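Local coordinates for lactate racemase apoprotein (Thermoanaerobacterium thermosaccharolyticum, PDB 2YJG) that interconverts the D- and L-isomers of lactate, using a nickel-pincer cofactor derived from nicotinic acid mononucleotide that is absent from this apoprotein, at residues I4-G9 and I412-D417; M37-I42 and H245-A250; N98-I103 and Q129-D134. One frame throughout, in Å; residues are numbered along the deposited sequence.

Interaction 1: residues I4-G9 and I412-D417; sequences IEIPYG and INVIPD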
loop_
_atom_site.group_PDB
_atom_site.type_symbol
_atom_site.label_atom_id
_atom_site.label_comp_id
_atom_site.label_asym_id
_atom_site.label_seq_id
_atom_site.Cartn_x
_atom_site.Cartn_y
_atom_site.Cartn_z
ATOM N N ILE A 4 -26.451 9.762 35.097
ATOM C CA ILE A 4 -26.475 9.313 33.704
ATOM C C ILE A 4 -25.128 9.672 33.034
ATOM O O ILE A 4 -24.597 10.726 33.295
ATOM C CB ILE A 4 -27.727 9.920 32.925
ATOM C CG1 ILE A 4 -27.616 11.423 32.791
ATOM C CG2 ILE A 4 -29.062 9.598 33.653
ATOM C CD1 ILE A 4 -28.564 12.076 31.772
ATOM N N GLU A 5 -24.531 8.736 32.301
ATOM C CA GLU A 5 -23.322 8.986 31.552
ATOM C C GLU A 5 -23.714 9.127 30.072
ATOM O O GLU A 5 -24.347 8.234 29.506
ATOM C CB GLU A 5 -22.299 7.889 31.696
ATOM C CG GLU A 5 -21.577 7.820 33.044
ATOM C CD GLU A 5 -20.266 7.011 32.969
ATOM O OE1 GLU A 5 -20.033 6.300 31.957
ATOM O OE2 GLU A 5 -19.460 7.109 33.923
ATOM N N ILE A 6 -23.352 10.275 29.508
ATOM C CA ILE A 6 -23.689 10.702 28.115
ATOM C C ILE A 6 -22.379 10.885 27.326
ATOM O O ILE A 6 -21.544 11.709 27.706
ATOM C CB ILE A 6 -24.446 12.029 28.198
ATOM C CG1 ILE A 6 -25.728 11.822 29.045
ATOM C CG2 ILE A 6 -24.787 12.649 26.861
ATOM C CD1 ILE A 6 -26.775 11.003 28.414
ATOM N N PRO A 7 -22.166 10.086 26.298
ATOM C CA PRO A 7 -21.014 10.071 25.417
ATOM C C PRO A 7 -20.856 11.440 24.807
ATOM O O PRO A 7 -21.841 12.066 24.449
ATOM C CB PRO A 7 -21.410 9.076 24.360
ATOM C CG PRO A 7 -22.488 8.305 24.946
ATOM C CD PRO A 7 -23.088 8.985 26.017
ATOM N N TYR A 8 -19.627 11.920 24.743
ATOM C CA TYR A 8 -19.348 13.319 24.360
ATOM C C TYR A 8 -17.868 13.418 24.087
ATOM O O TYR A 8 -17.039 13.262 25.010
ATOM C CB TYR A 8 -19.734 14.289 25.489
ATOM C CG TYR A 8 -19.533 15.756 25.143
ATOM C CD1 TYR A 8 -18.313 16.401 25.351
ATOM C CD2 TYR A 8 -20.550 16.489 24.551
ATOM C CE1 TYR A 8 -18.122 17.741 24.945
ATOM C CE2 TYR A 8 -20.372 17.840 24.184
ATOM C CZ TYR A 8 -19.176 18.470 24.426
ATOM O OH TYR A 8 -19.009 19.811 24.066
ATOM N N GLY A 9 -17.527 13.640 22.824
ATOM C CA GLY A 9 -16.181 13.777 22.433
ATOM C C GLY A 9 -15.431 12.539 22.853
ATOM O O GLY A 9 -15.899 11.434 22.593
ATOM N N ILE A 412 -38.849 13.590 31.381
ATOM C CA ILE A 412 -37.797 13.728 30.410
ATOM C C ILE A 412 -37.442 12.367 29.945
ATOM O O ILE A 412 -37.215 11.444 30.760
ATOM C CB ILE A 412 -36.499 14.318 31.050
ATOM C CG1 ILE A 412 -36.747 15.683 31.670
ATOM C CG2 ILE A 412 -35.334 14.422 30.035
ATOM C CD1 ILE A 412 -35.638 16.090 32.669
ATOM N N ASN A 413 -37.344 12.213 28.636
ATOM C CA ASN A 413 -36.829 10.998 28.084
ATOM C C ASN A 413 -35.313 11.114 27.981
ATOM O O ASN A 413 -34.833 12.078 27.418
ATOM C CB ASN A 413 -37.434 10.727 26.691
ATOM C CG ASN A 413 -38.771 9.972 26.715
ATOM O OD1 ASN A 413 -39.589 10.093 25.774
ATOM N ND2 ASN A 413 -38.968 9.143 27.716
ATOM N N VAL A 414 -34.552 10.119 28.442
ATOM C CA VAL A 414 -33.073 10.111 28.311
ATOM C C VAL A 414 -32.638 9.024 27.387
ATOM O O VAL A 414 -32.900 7.847 27.630
ATOM C CB VAL A 414 -32.352 9.932 29.701
ATOM C CG1 VAL A 414 -30.797 9.971 29.524
ATOM C CG2 VAL A 414 -32.820 11.041 30.679
ATOM N N ILE A 415 -31.976 9.391 26.290
ATOM C CA ILE A 415 -31.521 8.426 25.325
ATOM C C ILE A 415 -30.006 8.633 25.273
ATOM O O ILE A 415 -29.532 9.484 24.505
ATOM C CB ILE A 415 -32.084 8.705 23.932
ATOM C CG1 ILE A 415 -33.619 8.947 23.993
ATOM C CG2 ILE A 415 -31.692 7.555 22.985
ATOM C CD1 ILE A 415 -34.304 9.101 22.607
ATOM N N PRO A 416 -29.246 7.883 26.089
ATOM C CA PRO A 416 -27.840 8.283 26.233
ATOM C C PRO A 416 -27.005 8.247 24.950
ATOM O O PRO A 416 -26.138 9.100 24.781
ATOM C CB PRO A 416 -27.267 7.333 27.292
ATOM C CG PRO A 416 -28.506 6.581 27.901
ATOM C CD PRO A 416 -29.659 6.784 26.995
ATOM N N ASP A 417 -27.280 7.309 24.056
ATOM C CA ASP A 417 -26.657 7.269 22.740
ATOM C C ASP A 417 -27.712 7.322 21.611
ATOM O O ASP A 417 -28.361 6.318 21.255
ATOM C CB ASP A 417 -25.798 6.045 22.623
ATOM C CG ASP A 417 -25.030 5.967 21.274
ATOM O OD1 ASP A 417 -25.436 6.619 20.281
ATOM O OD2 ASP A 417 -24.016 5.239 21.226
#
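I4 holds CG1 between its backbone N and carbonyl carbon (chi1 66°), and an extended chi2 (165°) carries CD1 outward to V414, whose CG1 stands anti to its own backbone N (chi1 -178°); the two side chains meet tip to tip, with CD1 of I4 3.8 Å from CG1 of V414. The contact lays the N-terminal hairpin, strands 3-8 and 11-16, against strand 412-415 of the parallel sheet. It is packing and not strand pairing: the two segments share no hydrogen bond, and the backbone of I4 and I6 bonds instead to F15 and L13 on the second arm of the hairpin. I6 crosses P416 at about a right angle, its CD1 lying 3.6 Å from CA and 3.9 Å from CB of P416, and the same methyl approaches V414 CG1 at 4.3 Å. The carbonyl O of E5 adds a touch on the proline ring, 3.8 Å from P416 CB. I25, on strand 22-25, meets I4, V414 and P416 alike and extends this apolar cluster. CD of P7 rests 3.3 Å from O of P416, the oxygen that is also hydrogen-bonded to S283 OG.

Interaction 2: residues M37-I42 and H245-A250; sequences MSEEDI and HKIVNA
The first turn of helix 39-48 lies against the start of strand 247-253, with E39 CA 5.4 Å from I247 CA and I42 beside N249. E39 carries the polar part of the contact. Its chain runs extended beyond CG, and CD of E39 lies 3.7 Å from CG of K246. OE1 of E39 accepts the backbone N-H of I247 at 2.9 Å, nearly straight (172°), although the donor comes from above the carboxylate plane. A water donates to the same OE1 and to H245 O, so two donors grip one oxygen. An alanine in place of E39 would probably leave the I247 N-H without its acceptor and this water without one of its two supports. The strand is outermost in the mixed sheet within this chain, antiparallel to 233-241, and carries a classic beta bulge in which V248 and N249 both face V240. S38 caps the helix, its OG accepting from D41 N. K246 NZ stays 6.0 Å from E39 OE1 and bonds instead to I247 O. One turn further along the helix, with CG1 anti to the carbonyl carbon (chi1 -73°), CG2 of I42 falls anti to the backbone N, where it meets I247 CG2 at 3.9 Å and A250 CB at 3.8 Å.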
loop_
_atom_site.group_PDB
_atom_site.type_symbol
_atom_site.label_atom_id
_atom_site.label_comp_id
_atom_site.label_asym_id
_atom_site.label_seq_id
_atom_site.Cartn_x
_atom_site.Cartn_y
_atom_site.Cartn_z
ATOM N N MET A 37 -17.264 -17.185 20.962
ATOM C CA MET A 37 -16.732 -17.367 19.594
ATOM C C MET A 37 -15.787 -16.239 19.204
ATOM O O MET A 37 -16.037 -15.076 19.503
ATOM C CB MET A 37 -17.865 -17.431 18.564
ATOM C CG MET A 37 -18.290 -18.833 18.170
ATOM S SD MET A 37 -19.276 -18.838 16.636
ATOM C CE MET A 37 -19.069 -20.555 16.148
ATOM N N SER A 38 -14.699 -16.584 18.525
ATOM C CA SER A 38 -13.827 -15.575 17.975
ATOM C C SER A 38 -14.581 -14.835 16.865
ATOM O O SER A 38 -15.558 -15.364 16.295
ATOM C CB SER A 38 -12.562 -16.202 17.383
ATOM O OG SER A 38 -12.907 -17.085 16.346
ATOM N N GLU A 39 -14.084 -13.647 16.532
ATOM C CA GLU A 39 -14.607 -12.888 15.382
ATOM C C GLU A 39 -14.514 -13.727 14.119
ATOM O O GLU A 39 -15.421 -13.781 13.294
ATOM C CB GLU A 39 -13.844 -11.582 15.217
ATOM C CG GLU A 39 -13.957 -10.619 16.420
ATOM C CD GLU A 39 -13.256 -9.278 16.200
ATOM O OE1 GLU A 39 -13.795 -8.427 15.480
ATOM O OE2 GLU A 39 -12.128 -9.080 16.688
ATOM N N GLU A 40 -13.398 -14.440 13.984
ATOM C CA GLU A 40 -13.163 -15.189 12.769
ATOM C C GLU A 40 -14.194 -16.318 12.641
ATOM O O GLU A 40 -14.723 -16.549 11.580
ATOM C CB GLU A 40 -11.669 -15.657 12.764
ATOM C CG GLU A 40 -11.334 -16.925 12.031
ATOM C CD GLU A 40 -9.938 -17.430 12.387
ATOM O OE1 GLU A 40 -8.974 -16.621 12.334
ATOM O OE2 GLU A 40 -9.826 -18.629 12.748
ATOM N N ASP A 41 -14.461 -17.036 13.750
ATOM C CA ASP A 41 -15.433 -18.086 13.756
ATOM C C ASP A 41 -16.835 -17.590 13.515
ATOM O O ASP A 41 -17.659 -18.304 12.980
ATOM C CB ASP A 41 -15.358 -18.898 15.071
ATOM C CG ASP A 41 -14.155 -19.865 15.081
ATOM O OD1 ASP A 41 -13.603 -20.127 14.023
ATOM O OD2 ASP A 41 -13.723 -20.297 16.154
ATOM N N ILE A 42 -17.145 -16.370 13.927
ATOM C CA ILE A 42 -18.503 -15.852 13.661
ATOM C C ILE A 42 -18.654 -15.683 12.166
ATOM O O ILE A 42 -19.663 -16.061 11.589
ATOM C CB ILE A 42 -18.732 -14.522 14.393
ATOM C CG1 ILE A 42 -18.888 -14.775 15.881
ATOM C CG2 ILE A 42 -19.940 -13.836 13.846
ATOM C CD1 ILE A 42 -18.965 -13.544 16.650
ATOM N N HIS A 245 -15.829 -1.913 17.559
ATOM C CA HIS A 245 -15.640 -2.450 16.205
ATOM C C HIS A 245 -15.345 -3.938 16.180
ATOM O O HIS A 245 -14.956 -4.459 15.154
ATOM C CB HIS A 245 -14.587 -1.706 15.356
ATOM C CG HIS A 245 -14.870 -0.250 15.139
ATOM N ND1 HIS A 245 -16.089 0.335 15.415
ATOM C CD2 HIS A 245 -14.083 0.742 14.645
ATOM C CE1 HIS A 245 -16.035 1.626 15.119
ATOM N NE2 HIS A 245 -14.832 1.896 14.647
ATOM N N LYS A 246 -15.584 -4.636 17.287
ATOM C CA LYS A 246 -15.541 -6.100 17.325
ATOM C C LYS A 246 -16.777 -6.736 16.676
ATOM O O LYS A 246 -17.924 -6.315 16.929
ATOM C CB LYS A 246 -15.411 -6.577 18.793
ATOM C CG LYS A 246 -15.310 -8.064 18.973
ATOM C CD LYS A 246 -16.024 -8.559 20.268
ATOM C CE LYS A 246 -16.153 -10.126 20.261
ATOM N NZ LYS A 246 -17.379 -10.784 19.629
ATOM N N ILE A 247 -16.547 -7.741 15.825
ATOM C CA ILE A 247 -17.636 -8.481 15.188
ATOM C C ILE A 247 -18.343 -9.275 16.250
ATOM O O ILE A 247 -17.669 -10.002 16.991
ATOM C CB ILE A 247 -17.130 -9.448 14.074
ATOM C CG1 ILE A 247 -16.541 -8.619 12.925
ATOM C CG2 ILE A 247 -18.248 -10.375 13.574
ATOM C CD1 ILE A 247 -15.729 -9.449 11.883
ATOM N N VAL A 248 -19.665 -9.112 16.337
ATOM C CA VAL A 248 -20.544 -9.854 17.274
ATOM C C VAL A 248 -21.565 -10.773 16.604
ATOM O O VAL A 248 -22.143 -11.690 17.234
ATOM C CB VAL A 248 -21.219 -8.909 18.286
ATOM C CG1 VAL A 248 -20.189 -8.231 19.134
ATOM C CG2 VAL A 248 -22.103 -7.887 17.572
ATOM N N ASN A 249 -21.790 -10.573 15.316
ATOM C CA ASN A 249 -22.588 -11.446 14.487
ATOM C C ASN A 249 -22.228 -11.163 13.014
ATOM O O ASN A 249 -21.607 -10.149 12.679
ATOM C CB ASN A 249 -24.093 -11.211 14.720
ATOM C CG ASN A 249 -24.974 -12.477 14.544
ATOM O OD1 ASN A 249 -24.622 -13.475 13.897
ATOM N ND2 ASN A 249 -26.157 -12.400 15.104
ATOM N N ALA A 250 -22.725 -12.022 12.163
ATOM C CA ALA A 250 -22.461 -12.009 10.742
ATOM C C ALA A 250 -23.495 -12.790 9.972
ATOM O O ALA A 250 -24.012 -13.843 10.459
ATOM C CB ALA A 250 -21.040 -12.553 10.462
HETATM O O HOH W 1 -12.900 -6.167 14.464
HETATM O O HOH W 2 -22.480 -16.032 12.294
#

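Interaction 3: residues N98-I103 and Q129-D134; sequences NVKILI and QFVVHD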
loop_
_atom_site.group_PDB
_atom_site.type_symbol
_atom_site.label_atom_id
_atom_site.label_comp_id
_atom_site.label_asym_id
_atom_site.label_seq_id
_atom_site.Cartn_x
_atom_site.Cartn_y
_atom_site.Cartn_z
ATOM N N ASN A 98 -9.235 -14.903 -10.380
ATOM C CA ASN A 98 -8.948 -13.505 -10.358
ATOM C C ASN A 98 -9.969 -12.832 -9.480
ATOM O O ASN A 98 -11.194 -12.937 -9.725
ATOM C CB ASN A 98 -9.013 -12.910 -11.734
ATOM C CG ASN A 98 -8.011 -13.488 -12.636
ATOM O OD1 ASN A 98 -8.367 -14.109 -13.646
ATOM N ND2 ASN A 98 -6.740 -13.375 -12.255
ATOM N N VAL A 99 -9.473 -12.090 -8.510
ATOM C CA VAL A 99 -10.351 -11.418 -7.555
ATOM C C VAL A 99 -9.909 -9.979 -7.405
ATOM O O VAL A 99 -8.805 -9.728 -6.945
ATOM C CB VAL A 99 -10.366 -12.070 -6.193
ATOM C CG1 VAL A 99 -11.448 -11.377 -5.242
ATOM C CG2 VAL A 99 -10.684 -13.473 -6.294
ATOM N N LYS A 100 -10.772 -9.046 -7.785
ATOM C CA LYS A 100 -10.553 -7.626 -7.618
ATOM C C LYS A 100 -11.356 -7.097 -6.441
ATOM O O LYS A 100 -12.511 -7.442 -6.282
ATOM C CB LYS A 100 -10.920 -6.856 -8.889
ATOM C CG LYS A 100 -9.763 -6.855 -9.864
ATOM C CD LYS A 100 -9.956 -6.037 -11.052
ATOM C CE LYS A 100 -9.021 -6.567 -12.157
ATOM N NZ LYS A 100 -8.910 -5.532 -13.168
ATOM N N ILE A 101 -10.752 -6.258 -5.620
ATOM C CA ILE A 101 -11.440 -5.720 -4.471
ATOM C C ILE A 101 -11.683 -4.271 -4.814
ATOM O O ILE A 101 -10.752 -3.502 -4.920
ATOM C CB ILE A 101 -10.610 -5.949 -3.183
ATOM C CG1 ILE A 101 -10.403 -7.457 -2.967
ATOM C CG2 ILE A 101 -11.310 -5.426 -1.974
ATOM C CD1 ILE A 101 -9.314 -7.804 -1.971
ATOM N N LEU A 102 -12.940 -3.915 -4.947
ATOM C CA LEU A 102 -13.366 -2.584 -5.383
ATOM C C LEU A 102 -13.851 -1.842 -4.160
ATOM O O LEU A 102 -14.808 -2.283 -3.532
ATOM C CB LEU A 102 -14.540 -2.736 -6.353
ATOM C CG LEU A 102 -15.171 -1.459 -6.947
ATOM C CD1 LEU A 102 -14.116 -0.432 -7.525
ATOM C CD2 LEU A 102 -16.220 -1.841 -7.924
ATOM N N ILE A 103 -13.218 -0.708 -3.843
ATOM C CA ILE A 103 -13.544 0.085 -2.640
ATOM C C ILE A 103 -14.713 1.023 -2.980
ATOM O O ILE A 103 -14.600 1.842 -3.900
ATOM C CB ILE A 103 -12.346 0.920 -2.174
ATOM C CG1 ILE A 103 -11.128 0.050 -1.910
ATOM C CG2 ILE A 103 -12.680 1.765 -0.925
ATOM C CD1 ILE A 103 -11.322 -0.912 -0.814
ATOM N N GLN A 129 -5.504 -7.401 -5.506
ATOM C CA GLN A 129 -5.879 -6.343 -6.443
ATOM C C GLN A 129 -6.975 -5.425 -5.925
ATOM O O GLN A 129 -8.146 -5.781 -5.987
ATOM C CB GLN A 129 -6.371 -6.959 -7.772
ATOM C CG GLN A 129 -5.282 -7.754 -8.531
ATOM C CD GLN A 129 -5.734 -8.206 -9.884
ATOM O OE1 GLN A 129 -6.427 -9.217 -10.014
ATOM N NE2 GLN A 129 -5.375 -7.448 -10.919
ATOM N N PHE A 130 -6.590 -4.261 -5.440
ATOM C CA PHE A 130 -7.494 -3.249 -4.950
ATOM C C PHE A 130 -7.652 -2.170 -6.001
ATOM O O PHE A 130 -6.683 -1.754 -6.591
ATOM C CB PHE A 130 -6.942 -2.581 -3.667
ATOM C CG PHE A 130 -7.178 -3.384 -2.439
ATOM C CD1 PHE A 130 -6.276 -4.382 -2.053
ATOM C CD2 PHE A 130 -8.298 -3.153 -1.648
ATOM C CE1 PHE A 130 -6.521 -5.156 -0.915
ATOM C CE2 PHE A 130 -8.539 -3.909 -0.524
ATOM C CZ PHE A 130 -7.651 -4.904 -0.140
ATOM N N VAL A 131 -8.873 -1.721 -6.181
ATOM C CA VAL A 131 -9.223 -0.675 -7.102
ATOM C C VAL A 131 -10.145 0.267 -6.349
ATOM O O VAL A 131 -11.018 -0.184 -5.608
ATOM C CB VAL A 131 -9.956 -1.305 -8.308
ATOM C CG1 VAL A 131 -10.412 -0.262 -9.326
ATOM C CG2 VAL A 131 -9.065 -2.368 -8.988
ATOM N N VAL A 132 -9.990 1.578 -6.574
ATOM C CA VAL A 132 -10.756 2.581 -5.841
ATOM C C VAL A 132 -11.857 3.143 -6.758
ATOM O O VAL A 132 -11.589 3.537 -7.907
ATOM C CB VAL A 132 -9.834 3.711 -5.275
ATOM C CG1 VAL A 132 -10.620 4.732 -4.579
ATOM C CG2 VAL A 132 -8.753 3.149 -4.328
ATOM N N HIS A 133 -13.110 3.126 -6.288
ATOM C CA HIS A 133 -14.203 3.652 -7.065
ATOM C C HIS A 133 -14.048 5.145 -7.143
ATOM O O HIS A 133 -13.749 5.800 -6.125
ATOM C CB HIS A 133 -15.541 3.367 -6.377
ATOM C CG HIS A 133 -16.719 3.958 -7.081
ATOM N ND1 HIS A 133 -17.068 3.624 -8.372
ATOM C CD2 HIS A 133 -17.627 4.869 -6.665
ATOM C CE1 HIS A 133 -18.136 4.322 -8.722
ATOM N NE2 HIS A 133 -18.493 5.078 -7.701
ATOM N N ASP A 134 -14.307 5.689 -8.328
ATOM C CA ASP A 134 -14.355 7.162 -8.479
ATOM C C ASP A 134 -15.695 7.503 -9.155
ATOM O O ASP A 134 -15.944 7.228 -10.343
ATOM C CB ASP A 134 -13.159 7.651 -9.276
ATOM C CG ASP A 134 -13.165 9.132 -9.520
ATOM O OD1 ASP A 134 -14.029 9.894 -8.955
ATOM O OD2 ASP A 134 -12.266 9.517 -10.325
HETATM O O HOH W 3 -6.516 -10.174 -6.070
HETATM O O HOH W 4 -6.404 -11.703 -8.142
#
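I101 and F130 pair directly across two parallel strands, and the I101 side chain runs alongside that of F130 in the same direction. F130 holds CG anti to its carbonyl carbon, beside the backbone N (chi1 -81°). CB of I101 sits over one face of the F130 ring, 4.1 Å from its centroid and 21° off the normal, a CH-pi contact displaced toward the rim; CG2 of I101 closes on F130 CE2 at 3.5 Å. I103 approaches the same ring from its edge, with CD1 in the ring plane and 3.9 Å from F130 CD2. On the opposite face of the sheet, K100 crosses Q129, with K100 CG near Q129 CB and CE near NE2, and L102 CD1 touches V131 CG1.

The backbone sets this register. I101 N bonds to Q129 O at 2.7 Å, and V131 N returns a bond to I101 O at 2.9 Å. The alternation continues with I103 N to V131 O, and H133 N reaches I103 O at 3.1 Å just beyond the strand.

Further out, partners engage both ends of the contact. The H133 imidazole is hydrogen-bonded to N156 and A191 O, while Q129 NE2 bonds to N127 O of the second subunit. F130 makes backbone hydrogen bonds to that subunit as well, so this strand, outermost within its own chain, lies at the dimer interface. The F120 ring meets that of F130, and a magnesium ion, seen here at V125, E126 and E128, lies about 5 Å from the F130 side chain. The side chain of I103 comes about 4 Å from that of D72, which probably binds the cofactor. Adjacent parallel strands, 30° apart in direction and joined through helices 113-120 and 122-127, form a beta-alpha-beta crossover of the N-terminal domain's alpha/beta fold.

In the fold
From the N terminus, the chain first enters interaction 1 at 4-9, whose partner 412-417 comes near the C terminus, so this contact closes a loop around nearly the whole protein. Inside that loop, 37-42 meets 245-250, setting the start of helix 39-48 on edge strand 247-253. Inside interaction 2 in turn lies interaction 3, which pairs strands 99-104 and 129-132 after only 25 intervening residues. The three are therefore nested, and none crosses another. Interaction 1 ties the N-terminal hairpin to the parallel sheet containing 412-415. Interactions 2 and 3 both reach the mixed sheet, at its two outermost strands within the chain, with centres about 24 Å apart. Interactions 1 and 3 lie on opposite sides of the chain's centre, about 40 Å between centres.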